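Local coordinates for protein PHO85 cyclin PHO80 (Saccharomyces cerevisiae, PDB 2PMI) that serves as the cyclin partner of the cyclin-dependent kinase PHO85 and negatively regulates phosphate-starvation-responsive genes when phosphate is plentiful, at residues Pro19-Pro24 / Arg239-Val244; Val36-Arg41 / Arg223-Val228; Thr63-His68 / Ser116-Arg121. All blocks are in the same frame, centred on the assembly; numbering follows the deposited sequence.

Contact 1 of 3, residues Pro19-Pro24 / Arg239-Val244; sequences PKVILP and RKVDYV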
loop_
_atom_site.group_PDB
_atom_site.type_symbol
_atom_site.label_atom_id
_atom_site.label_comp_id
_atom_site.label_asym_id
_atom_site.label_seq_id
_atom_site.Cartn_x
_atom_site.Cartn_y
_atom_site.Cartn_z
ATOM N N PRO B 19 -28.348 -28.141 -1.700
ATOM C CA PRO B 19 -28.624 -26.698 -1.676
ATOM C C PRO B 19 -28.066 -26.010 -2.921
ATOM O O PRO B 19 -27.353 -26.640 -3.704
ATOM C CB PRO B 19 -27.918 -26.236 -0.403
ATOM C CG PRO B 19 -28.055 -27.412 0.496
ATOM C CD PRO B 19 -27.768 -28.584 -0.419
ATOM N N LYS B 20 -28.372 -24.727 -3.105
ATOM C CA LYS B 20 -27.880 -24.010 -4.279
ATOM C C LYS B 20 -27.740 -22.516 -4.059
ATOM O O LYS B 20 -28.518 -21.734 -4.593
ATOM C CB LYS B 20 -28.805 -24.249 -5.472
ATOM C CG LYS B 20 -28.294 -23.651 -6.776
ATOM C CD LYS B 20 -29.235 -23.965 -7.923
ATOM C CE LYS B 20 -28.843 -23.246 -9.200
ATOM N NZ LYS B 20 -29.890 -23.414 -10.248
ATOM N N VAL B 21 -26.739 -22.124 -3.282
ATOM C CA VAL B 21 -26.494 -20.715 -2.994
ATOM C C VAL B 21 -26.059 -19.941 -4.240
ATOM O O VAL B 21 -25.380 -20.482 -5.099
ATOM C CB VAL B 21 -25.406 -20.569 -1.916
ATOM C CG1 VAL B 21 -24.354 -21.636 -2.119
ATOM C CG2 VAL B 21 -24.764 -19.186 -1.990
ATOM N N ILE B 22 -26.466 -18.679 -4.326
ATOM C CA ILE B 22 -26.114 -17.813 -5.445
ATOM C C ILE B 22 -25.205 -16.738 -4.890
ATOM O O ILE B 22 -25.623 -15.960 -4.052
ATOM C CB ILE B 22 -27.343 -17.124 -6.038
ATOM C CG1 ILE B 22 -28.268 -18.170 -6.667
ATOM C CG2 ILE B 22 -26.905 -16.067 -7.056
ATOM C CD1 ILE B 22 -29.694 -17.666 -6.903
ATOM N N LEU B 23 -23.970 -16.688 -5.378
ATOM C CA LEU B 23 -22.977 -15.726 -4.902
ATOM C C LEU B 23 -23.058 -14.351 -5.560
ATOM O O LEU B 23 -23.615 -14.209 -6.642
ATOM C CB LEU B 23 -21.569 -16.296 -5.119
ATOM C CG LEU B 23 -21.262 -17.659 -4.491
ATOM C CD1 LEU B 23 -20.206 -18.354 -5.342
ATOM C CD2 LEU B 23 -20.811 -17.499 -3.041
ATOM N N PRO B 24 -22.499 -13.322 -4.893
ATOM C CA PRO B 24 -22.421 -11.911 -5.283
ATOM C C PRO B 24 -21.331 -11.728 -6.331
ATOM O O PRO B 24 -20.361 -12.480 -6.350
ATOM C CB PRO B 24 -22.009 -11.214 -3.992
ATOM C CG PRO B 24 -22.342 -12.180 -2.916
ATOM C CD PRO B 24 -22.011 -13.490 -3.515
ATOM N N ARG B 239 -18.216 -29.196 2.497
ATOM C CA ARG B 239 -19.523 -28.579 2.401
ATOM C C ARG B 239 -20.290 -29.069 1.183
ATOM O O ARG B 239 -19.841 -28.925 0.048
ATOM C CB ARG B 239 -19.388 -27.060 2.346
ATOM C CG ARG B 239 -19.934 -26.324 3.571
ATOM C CD ARG B 239 -18.986 -26.368 4.761
ATOM N NE ARG B 239 -18.582 -27.728 5.099
ATOM C CZ ARG B 239 -17.923 -28.062 6.207
ATOM N NH1 ARG B 239 -17.588 -27.132 7.097
ATOM N NH2 ARG B 239 -17.597 -29.329 6.428
ATOM N N LYS B 240 -21.454 -29.658 1.425
ATOM C CA LYS B 240 -22.292 -30.157 0.346
ATOM C C LYS B 240 -23.103 -28.975 -0.215
ATOM O O LYS B 240 -24.270 -28.802 0.124
ATOM C CB LYS B 240 -23.217 -31.249 0.892
ATOM C CG LYS B 240 -23.572 -32.332 -0.119
ATOM C CD LYS B 240 -24.573 -33.334 0.446
ATOM C CE LYS B 240 -24.969 -34.377 -0.590
ATOM N NZ LYS B 240 -26.166 -35.169 -0.177
ATOM N N VAL B 241 -22.476 -28.157 -1.064
ATOM C CA VAL B 241 -23.145 -26.979 -1.645
ATOM C C VAL B 241 -22.839 -26.753 -3.139
ATOM O O VAL B 241 -21.755 -27.087 -3.623
ATOM C CB VAL B 241 -22.733 -25.674 -0.908
ATOM C CG1 VAL B 241 -23.891 -24.710 -0.902
ATOM C CG2 VAL B 241 -22.249 -25.976 0.504
ATOM N N ASP B 242 -23.797 -26.173 -3.857
ATOM C CA ASP B 242 -23.642 -25.876 -5.281
ATOM C C ASP B 242 -23.617 -24.365 -5.473
ATOM O O ASP B 242 -24.676 -23.731 -5.479
ATOM C CB ASP B 242 -24.821 -26.433 -6.091
ATOM C CG ASP B 242 -24.674 -27.904 -6.420
ATOM O OD1 ASP B 242 -23.523 -28.371 -6.543
ATOM O OD2 ASP B 242 -25.708 -28.588 -6.585
ATOM N N TYR B 243 -22.435 -23.780 -5.647
ATOM C CA TYR B 243 -22.357 -22.331 -5.820
ATOM C C TYR B 243 -22.547 -21.873 -7.250
ATOM O O TYR B 243 -21.749 -22.187 -8.125
ATOM C CB TYR B 243 -21.030 -21.783 -5.309
ATOM C CG TYR B 243 -20.794 -22.016 -3.844
ATOM C CD1 TYR B 243 -20.278 -23.227 -3.387
ATOM C CD2 TYR B 243 -21.079 -21.017 -2.910
ATOM C CE1 TYR B 243 -20.046 -23.442 -2.032
ATOM C CE2 TYR B 243 -20.851 -21.218 -1.550
ATOM C CZ TYR B 243 -20.332 -22.434 -1.119
ATOM O OH TYR B 243 -20.094 -22.642 0.219
ATOM N N VAL B 244 -23.608 -21.106 -7.463
ATOM C CA VAL B 244 -23.955 -20.567 -8.772
ATOM C C VAL B 244 -23.680 -19.068 -8.805
ATOM O O VAL B 244 -24.297 -18.303 -8.058
ATOM C CB VAL B 244 -25.454 -20.779 -9.073
ATOM C CG1 VAL B 244 -25.810 -20.162 -10.427
ATOM C CG2 VAL B 244 -25.785 -22.263 -9.039
#
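V244 N donates to V21 O over 3.0 Å, and the N-H points almost straight at the oxygen (179°). A second bond returns from the other segment: L23 N donates to V244 O at 3.1 Å. It is more bent (146°). The two bonds join the main chain of V244 to both neighbours of I22. CA-H...O contacts run alongside, from K20 CA to D242 O and from I22 CA to V244 O.

Apolar side chains gather beside this backbone pairing. With chi1 at 37°, V21 CG1 lies between the backbone N and the carbonyl carbon, which puts it over one face of the Y243 ring. This is a CH-pi contact, with CG1 3.9 Å from the ring centroid. The same methyl also meets V241 CG1, which stands 4.1 Å above the Y243 ring plane, toward its rim. L23 reaches Y243 with both methyls: CD1 touches CB at 3.5 Å, while CD2 approaches CD2 of the ring obliquely. The K20 chain is extended and passes V244 CG2 with its CG and CE.

Two polar ends have partners outside the pair. Y243 OH bonds to D34 OD1 in helix 32-51, and D242 OD1 accepts from F231 N. L23 also rests on L38, Y221 and V225, so the buried side of the pair faces the helices. The geometry is that of a single parallel beta bridge between the two ends of the modelled chain, laid against the helices of the cyclin fold.

Contact 2 of 3, residues Val36-Arg41 / Arg223-Val228; sequences VVLISR and RIVQLV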
loop_
_atom_site.group_PDB
_atom_site.type_symbol
_atom_site.label_atom_id
_atom_site.label_comp_id
_atom_site.label_asym_id
_atom_site.label_seq_id
_atom_site.Cartn_x
_atom_site.Cartn_y
_atom_site.Cartn_z
ATOM N N VAL B 36 -13.389 -20.013 1.464
ATOM C CA VAL B 36 -12.568 -21.125 1.877
ATOM C C VAL B 36 -13.039 -22.425 1.229
ATOM O O VAL B 36 -12.207 -23.257 0.863
ATOM C CB VAL B 36 -12.590 -21.302 3.405
ATOM C CG1 VAL B 36 -11.797 -22.539 3.788
ATOM C CG2 VAL B 36 -12.009 -20.073 4.086
ATOM N N VAL B 37 -14.350 -22.623 1.075
ATOM C CA VAL B 37 -14.792 -23.871 0.453
ATOM C C VAL B 37 -14.394 -23.834 -1.019
ATOM O O VAL B 37 -13.642 -24.697 -1.480
ATOM C CB VAL B 37 -16.340 -24.144 0.589
ATOM C CG1 VAL B 37 -16.747 -24.180 2.048
ATOM C CG2 VAL B 37 -17.142 -23.110 -0.149
ATOM N N LEU B 38 -14.870 -22.824 -1.745
ATOM C CA LEU B 38 -14.528 -22.690 -3.155
ATOM C C LEU B 38 -13.015 -22.788 -3.349
ATOM O O LEU B 38 -12.548 -23.472 -4.250
ATOM C CB LEU B 38 -15.039 -21.357 -3.717
ATOM C CG LEU B 38 -16.559 -21.247 -3.863
ATOM C CD1 LEU B 38 -16.959 -19.948 -4.564
ATOM C CD2 LEU B 38 -17.049 -22.437 -4.658
ATOM N N ILE B 39 -12.239 -22.123 -2.505
ATOM C CA ILE B 39 -10.796 -22.193 -2.657
ATOM C C ILE B 39 -10.252 -23.581 -2.357
ATOM O O ILE B 39 -9.496 -24.139 -3.152
ATOM C CB ILE B 39 -10.074 -21.187 -1.759
ATOM C CG1 ILE B 39 -10.412 -19.760 -2.202
ATOM C CG2 ILE B 39 -8.580 -21.418 -1.848
ATOM C CD1 ILE B 39 -9.845 -18.661 -1.286
ATOM N N SER B 40 -10.631 -24.135 -1.213
ATOM C CA SER B 40 -10.163 -25.463 -0.826
ATOM C C SER B 40 -10.454 -26.512 -1.898
ATOM O O SER B 40 -9.613 -27.360 -2.203
ATOM C CB SER B 40 -10.818 -25.877 0.487
ATOM O OG SER B 40 -10.438 -24.991 1.520
ATOM N N ARG B 41 -11.661 -26.457 -2.454
ATOM C CA ARG B 41 -12.064 -27.390 -3.497
ATOM C C ARG B 41 -11.061 -27.287 -4.634
ATOM O O ARG B 41 -10.430 -28.271 -5.024
ATOM C CB ARG B 41 -13.463 -27.050 -4.018
ATOM C CG ARG B 41 -14.600 -27.382 -3.064
ATOM C CD ARG B 41 -15.934 -26.928 -3.658
ATOM N NE ARG B 41 -17.088 -27.527 -2.985
ATOM C CZ ARG B 41 -18.353 -27.299 -3.331
ATOM N NH1 ARG B 41 -18.635 -26.480 -4.344
ATOM N NH2 ARG B 41 -19.339 -27.899 -2.676
ATOM N N ARG B 223 -13.334 -17.503 -11.808
ATOM C CA ARG B 223 -12.775 -18.773 -12.238
ATOM C C ARG B 223 -13.105 -19.969 -11.337
ATOM O O ARG B 223 -13.508 -21.029 -11.827
ATOM C CB ARG B 223 -11.259 -18.663 -12.357
ATOM C CG ARG B 223 -10.625 -19.790 -13.173
ATOM C CD ARG B 223 -10.826 -19.561 -14.671
ATOM N NE ARG B 223 -10.147 -20.582 -15.453
ATOM C CZ ARG B 223 -10.589 -21.825 -15.595
ATOM N NH1 ARG B 223 -11.721 -22.199 -15.016
ATOM N NH2 ARG B 223 -9.886 -22.702 -16.299
ATOM N N ILE B 224 -12.931 -19.817 -10.028
ATOM C CA ILE B 224 -13.201 -20.942 -9.136
ATOM C C ILE B 224 -14.674 -21.376 -9.120
ATOM O O ILE B 224 -14.985 -22.571 -9.041
ATOM C CB ILE B 224 -12.723 -20.646 -7.688
ATOM C CG1 ILE B 224 -13.541 -19.510 -7.070
ATOM C CG2 ILE B 224 -11.246 -20.284 -7.704
ATOM C CD1 ILE B 224 -13.195 -19.229 -5.620
ATOM N N VAL B 225 -15.583 -20.414 -9.206
ATOM C CA VAL B 225 -16.992 -20.752 -9.201
ATOM C C VAL B 225 -17.328 -21.494 -10.484
ATOM O O VAL B 225 -18.152 -22.405 -10.494
ATOM C CB VAL B 225 -17.864 -19.496 -9.101
ATOM C CG1 VAL B 225 -19.343 -19.883 -9.110
ATOM C CG2 VAL B 225 -17.507 -18.732 -7.841
ATOM N N GLN B 226 -16.684 -21.102 -11.576
ATOM C CA GLN B 226 -16.937 -21.760 -12.847
ATOM C C GLN B 226 -16.320 -23.154 -12.816
ATOM O O GLN B 226 -16.878 -24.098 -13.368
ATOM C CB GLN B 226 -16.334 -20.961 -13.998
ATOM C CG GLN B 226 -16.610 -21.569 -15.356
ATOM C CD GLN B 226 -15.843 -20.884 -16.475
ATOM O OE1 GLN B 226 -14.607 -20.955 -16.540
ATOM N NE2 GLN B 226 -16.573 -20.214 -17.367
ATOM N N LEU B 227 -15.176 -23.281 -12.152
ATOM C CA LEU B 227 -14.500 -24.561 -12.088
ATOM C C LEU B 227 -15.060 -25.533 -11.071
ATOM O O LEU B 227 -15.753 -26.481 -11.428
ATOM C CB LEU B 227 -13.002 -24.370 -11.819
ATOM C CG LEU B 227 -12.069 -24.244 -13.032
ATOM C CD1 LEU B 227 -10.609 -24.260 -12.577
ATOM C CD2 LEU B 227 -12.330 -25.387 -13.991
ATOM N N VAL B 228 -14.736 -25.298 -9.807
ATOM C CA VAL B 228 -15.166 -26.149 -8.713
ATOM C C VAL B 228 -16.444 -25.636 -8.071
ATOM O O VAL B 228 -16.753 -25.964 -6.918
ATOM C CB VAL B 228 -14.061 -26.239 -7.639
ATOM C CG1 VAL B 228 -12.817 -26.876 -8.237
ATOM C CG2 VAL B 228 -13.730 -24.839 -7.102
#
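Two helices of the cyclin fold meet here, helix 32-51 and helix 216-227. Their short segments have axes 9.6 Å apart at closest approach, with a crossing angle of 69°. The contact is buried, and the end of the second helix takes part through V228.

L38 carries the apolar part. I224 comes in at about a right angle to it, with CD1 3.4 Å from L38 CB. With chi1 at 66°, I224 CG1 stands between the backbone N and the carbonyl carbon, and from there its CD1 reaches L38. L38 CD1 reaches the next residue along and meets V225 CG2 at 3.5 Å. I39 adds a looser touch, its CG1 lying 4.4 Å from I224 CD1. I224 and I39 both also pack on L99 of helix 92-108, so that helix shares the apolar patch.

V228, the first residue to leave helical geometry, packs on L38 and R41. Its CG2 lies by L38 O and R41 CB, and its CB is 3.8 Å from R41 CB. The R41 chain is extended from CG to NE and carries the guanidinium past V228 to its carbonyl. NH1 donates to V228 O at 3.2 Å. The donor lies in the carbonyl plane, but the oxygen is 24° out of the guanidinium plane and the bond is bent.

R41 NH2 has partners of its own, V241 O and R239 O. The buried guanidinium is thus held by three main-chain carbonyls from two places in the chain. The positive group probably gains from their partial negative charge.

Contact 3 of 3, residues Thr63-His68 / Ser116-Arg121; sequences TLTRYH and SLTAHR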
loop_
_atom_site.group_PDB
_atom_site.type_symbol
_atom_site.label_atom_id
_atom_site.label_comp_id
_atom_site.label_asym_id
_atom_site.label_seq_id
_atom_site.Cartn_x
_atom_site.Cartn_y
_atom_site.Cartn_z
ATOM N N THR B 63 13.333 -33.212 -5.975
ATOM C CA THR B 63 14.076 -32.239 -5.175
ATOM C C THR B 63 13.105 -31.368 -4.347
ATOM O O THR B 63 12.270 -30.627 -4.878
ATOM C CB THR B 63 15.038 -31.353 -6.046
ATOM O OG1 THR B 63 15.268 -30.096 -5.382
ATOM C CG2 THR B 63 14.484 -31.153 -7.461
ATOM N N LEU B 64 13.244 -31.501 -3.032
ATOM C CA LEU B 64 12.425 -30.835 -2.026
ATOM C C LEU B 64 12.524 -29.322 -1.883
ATOM O O LEU B 64 13.583 -28.726 -2.076
ATOM C CB LEU B 64 12.731 -31.454 -0.664
ATOM C CG LEU B 64 12.648 -32.978 -0.642
ATOM C CD1 LEU B 64 13.288 -33.509 0.624
ATOM C CD2 LEU B 64 11.200 -33.410 -0.769
ATOM N N THR B 65 11.397 -28.720 -1.507
ATOM C CA THR B 65 11.297 -27.283 -1.275
ATOM C C THR B 65 10.943 -27.074 0.197
ATOM O O THR B 65 10.501 -28.006 0.876
ATOM C CB THR B 65 10.178 -26.645 -2.098
ATOM O OG1 THR B 65 8.937 -27.284 -1.776
ATOM C CG2 THR B 65 10.465 -26.770 -3.580
ATOM N N ARG B 66 11.133 -25.848 0.682
ATOM C CA ARG B 66 10.827 -25.523 2.071
ATOM C C ARG B 66 9.382 -25.869 2.403
ATOM O O ARG B 66 9.042 -26.085 3.570
ATOM C CB ARG B 66 11.024 -24.030 2.327
ATOM C CG ARG B 66 12.450 -23.554 2.295
ATOM C CD ARG B 66 13.207 -24.099 3.478
ATOM N NE ARG B 66 14.423 -23.337 3.736
ATOM C CZ ARG B 66 15.259 -23.605 4.731
ATOM N NH1 ARG B 66 15.002 -24.617 5.550
ATOM N NH2 ARG B 66 16.340 -22.860 4.914
ATOM N N TYR B 67 8.542 -25.920 1.370
ATOM C CA TYR B 67 7.118 -26.187 1.545
ATOM C C TYR B 67 6.747 -27.657 1.633
ATOM O O TYR B 67 5.574 -28.005 1.745
ATOM C CB TYR B 67 6.337 -25.522 0.417
ATOM C CG TYR B 67 6.859 -24.149 0.094
ATOM C CD1 TYR B 67 7.803 -23.964 -0.915
ATOM C CD2 TYR B 67 6.464 -23.037 0.841
ATOM C CE1 TYR B 67 8.347 -22.711 -1.174
ATOM C CE2 TYR B 67 7.007 -21.772 0.590
ATOM C CZ TYR B 67 7.949 -21.621 -0.420
ATOM O OH TYR B 67 8.497 -20.390 -0.670
ATOM N N HIS B 68 7.750 -28.518 1.596
ATOM C CA HIS B 68 7.505 -29.944 1.671
ATOM C C HIS B 68 7.423 -30.441 3.099
ATOM O O HIS B 68 8.247 -30.080 3.933
ATOM C CB HIS B 68 8.612 -30.718 0.940
ATOM C CG HIS B 68 8.338 -30.932 -0.512
ATOM N ND1 HIS B 68 8.596 -29.974 -1.467
ATOM C CD2 HIS B 68 7.749 -31.964 -1.160
ATOM C CE1 HIS B 68 8.173 -30.406 -2.641
ATOM N NE2 HIS B 68 7.653 -31.610 -2.483
ATOM N N SER B 116 -0.488 -32.583 -2.704
ATOM C CA SER B 116 -0.820 -32.895 -1.330
ATOM C C SER B 116 0.395 -33.282 -0.513
ATOM O O SER B 116 0.427 -34.349 0.088
ATOM C CB SER B 116 -1.845 -34.021 -1.273
ATOM O OG SER B 116 -1.244 -35.255 -1.560
ATOM N N LEU B 117 1.398 -32.419 -0.489
ATOM C CA LEU B 117 2.594 -32.687 0.291
ATOM C C LEU B 117 3.244 -31.345 0.554
ATOM O O LEU B 117 4.181 -31.245 1.349
ATOM C CB LEU B 117 3.547 -33.588 -0.482
ATOM C CG LEU B 117 4.514 -34.430 0.347
ATOM C CD1 LEU B 117 3.730 -35.285 1.337
ATOM C CD2 LEU B 117 5.338 -35.317 -0.574
ATOM N N THR B 118 2.717 -30.315 -0.116
ATOM C CA THR B 118 3.204 -28.943 0.012
ATOM C C THR B 118 2.109 -27.958 0.393
ATOM O O THR B 118 2.370 -26.930 1.027
ATOM C CB THR B 118 3.786 -28.428 -1.309
ATOM O OG1 THR B 118 2.922 -28.803 -2.399
ATOM C CG2 THR B 118 5.193 -28.939 -1.495
ATOM N N ALA B 119 0.887 -28.278 -0.022
ATOM C CA ALA B 119 -0.278 -27.429 0.202
ATOM C C ALA B 119 -0.339 -26.681 1.540
ATOM O O ALA B 119 -0.287 -25.452 1.561
ATOM C CB ALA B 119 -1.545 -28.241 -0.018
ATOM N N HIS B 120 -0.444 -27.413 2.645
ATOM C CA HIS B 120 -0.530 -26.794 3.960
ATOM C C HIS B 120 0.553 -25.779 4.210
ATOM O O HIS B 120 0.275 -24.585 4.347
ATOM C CB HIS B 120 -0.488 -27.847 5.065
ATOM C CG HIS B 120 -1.643 -28.795 5.026
ATOM N ND1 HIS B 120 -2.922 -28.394 4.710
ATOM C CD2 HIS B 120 -1.718 -30.119 5.286
ATOM C CE1 HIS B 120 -3.737 -29.431 4.779
ATOM N NE2 HIS B 120 -3.031 -30.490 5.128
ATOM N N ARG B 121 1.792 -26.254 4.277
ATOM C CA ARG B 121 2.926 -25.373 4.523
ATOM C C ARG B 121 2.887 -24.180 3.594
ATOM O O ARG B 121 3.239 -23.072 3.987
ATOM C CB ARG B 121 4.225 -26.135 4.346
ATOM C CG ARG B 121 5.038 -26.184 5.593
ATOM C CD ARG B 121 5.676 -27.539 5.776
ATOM N NE ARG B 121 6.507 -27.507 6.969
ATOM C CZ ARG B 121 7.606 -26.769 7.080
ATOM N NH1 ARG B 121 8.002 -26.015 6.057
ATOM N NH2 ARG B 121 8.291 -26.765 8.217
#
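Apolar contact centres on H68 and T118. T118 CG2 stands over the middle of one face of the H68 imidazole, 3.5 Å from the ring centroid and only 13° off the ring normal, a CH-pi contact. The two side chains lie side by side and point the same way. L64 CD2 lies against the opposite face, toward the rim, so the ring is sandwiched between two methyls. L117 CD2 comes to the ring edge at 4.2 Å from H68 CD2.

A hydrogen bond within the segment holds the ring. H68 ND1 and T65 OG1 are 2.7 Å apart, and either could be the donor. T65 to H68 form a type I beta turn, closed by H68 N to T65 O at 2.9 Å. The turn belongs to the loop before helix 77-86 of the cyclin fold, and it meets the start of helix 119-134. T118 holds the N-cap position of that helix, but its side chain makes no capping bond. Its OG1, set between the backbone N and the carbonyl carbon (chi1 44°), bonds instead to N115 O, with T113 O sharing the proton.

Weak CA-H...O contacts link the backbones. T118 CA lies 3.1 Å from Y67 O, and H68 CA lies 3.6 Å from L117 O. L117 and S69 add a backbone hydrogen bond.

R121 brings a charge across the contact; a bend at chi2 (140°) sets its CD near Y67 O. Its NH2 forms a salt bridge with E154 OE1. A bound MES molecule, probably from the crystallisation liquor, lies about 4 Å from the side chain.

Contact 2 is buried, contact 1 lies at the surface, and contact 3 is partly buried. Contacts 1 and 2 are neighbours, with centres about 11 Å apart, and R41 joins them directly. Contact 3 stands apart: its nearest atoms are about 14 Å from contact 1 and about 8 Å from contact 2. Chemistry follows place. Contact 1 combines two backbone hydrogen bonds with aliphatic contacts round a tyrosine ring. Contact 2, between helices, relies on aliphatic packing with one arginine-carbonyl bond. Contact 3 joins a turn to a helix start through a methyl on an imidazole. Contacts 1 and 2 tie late chain to early chain; contact 3 spans a much shorter separation.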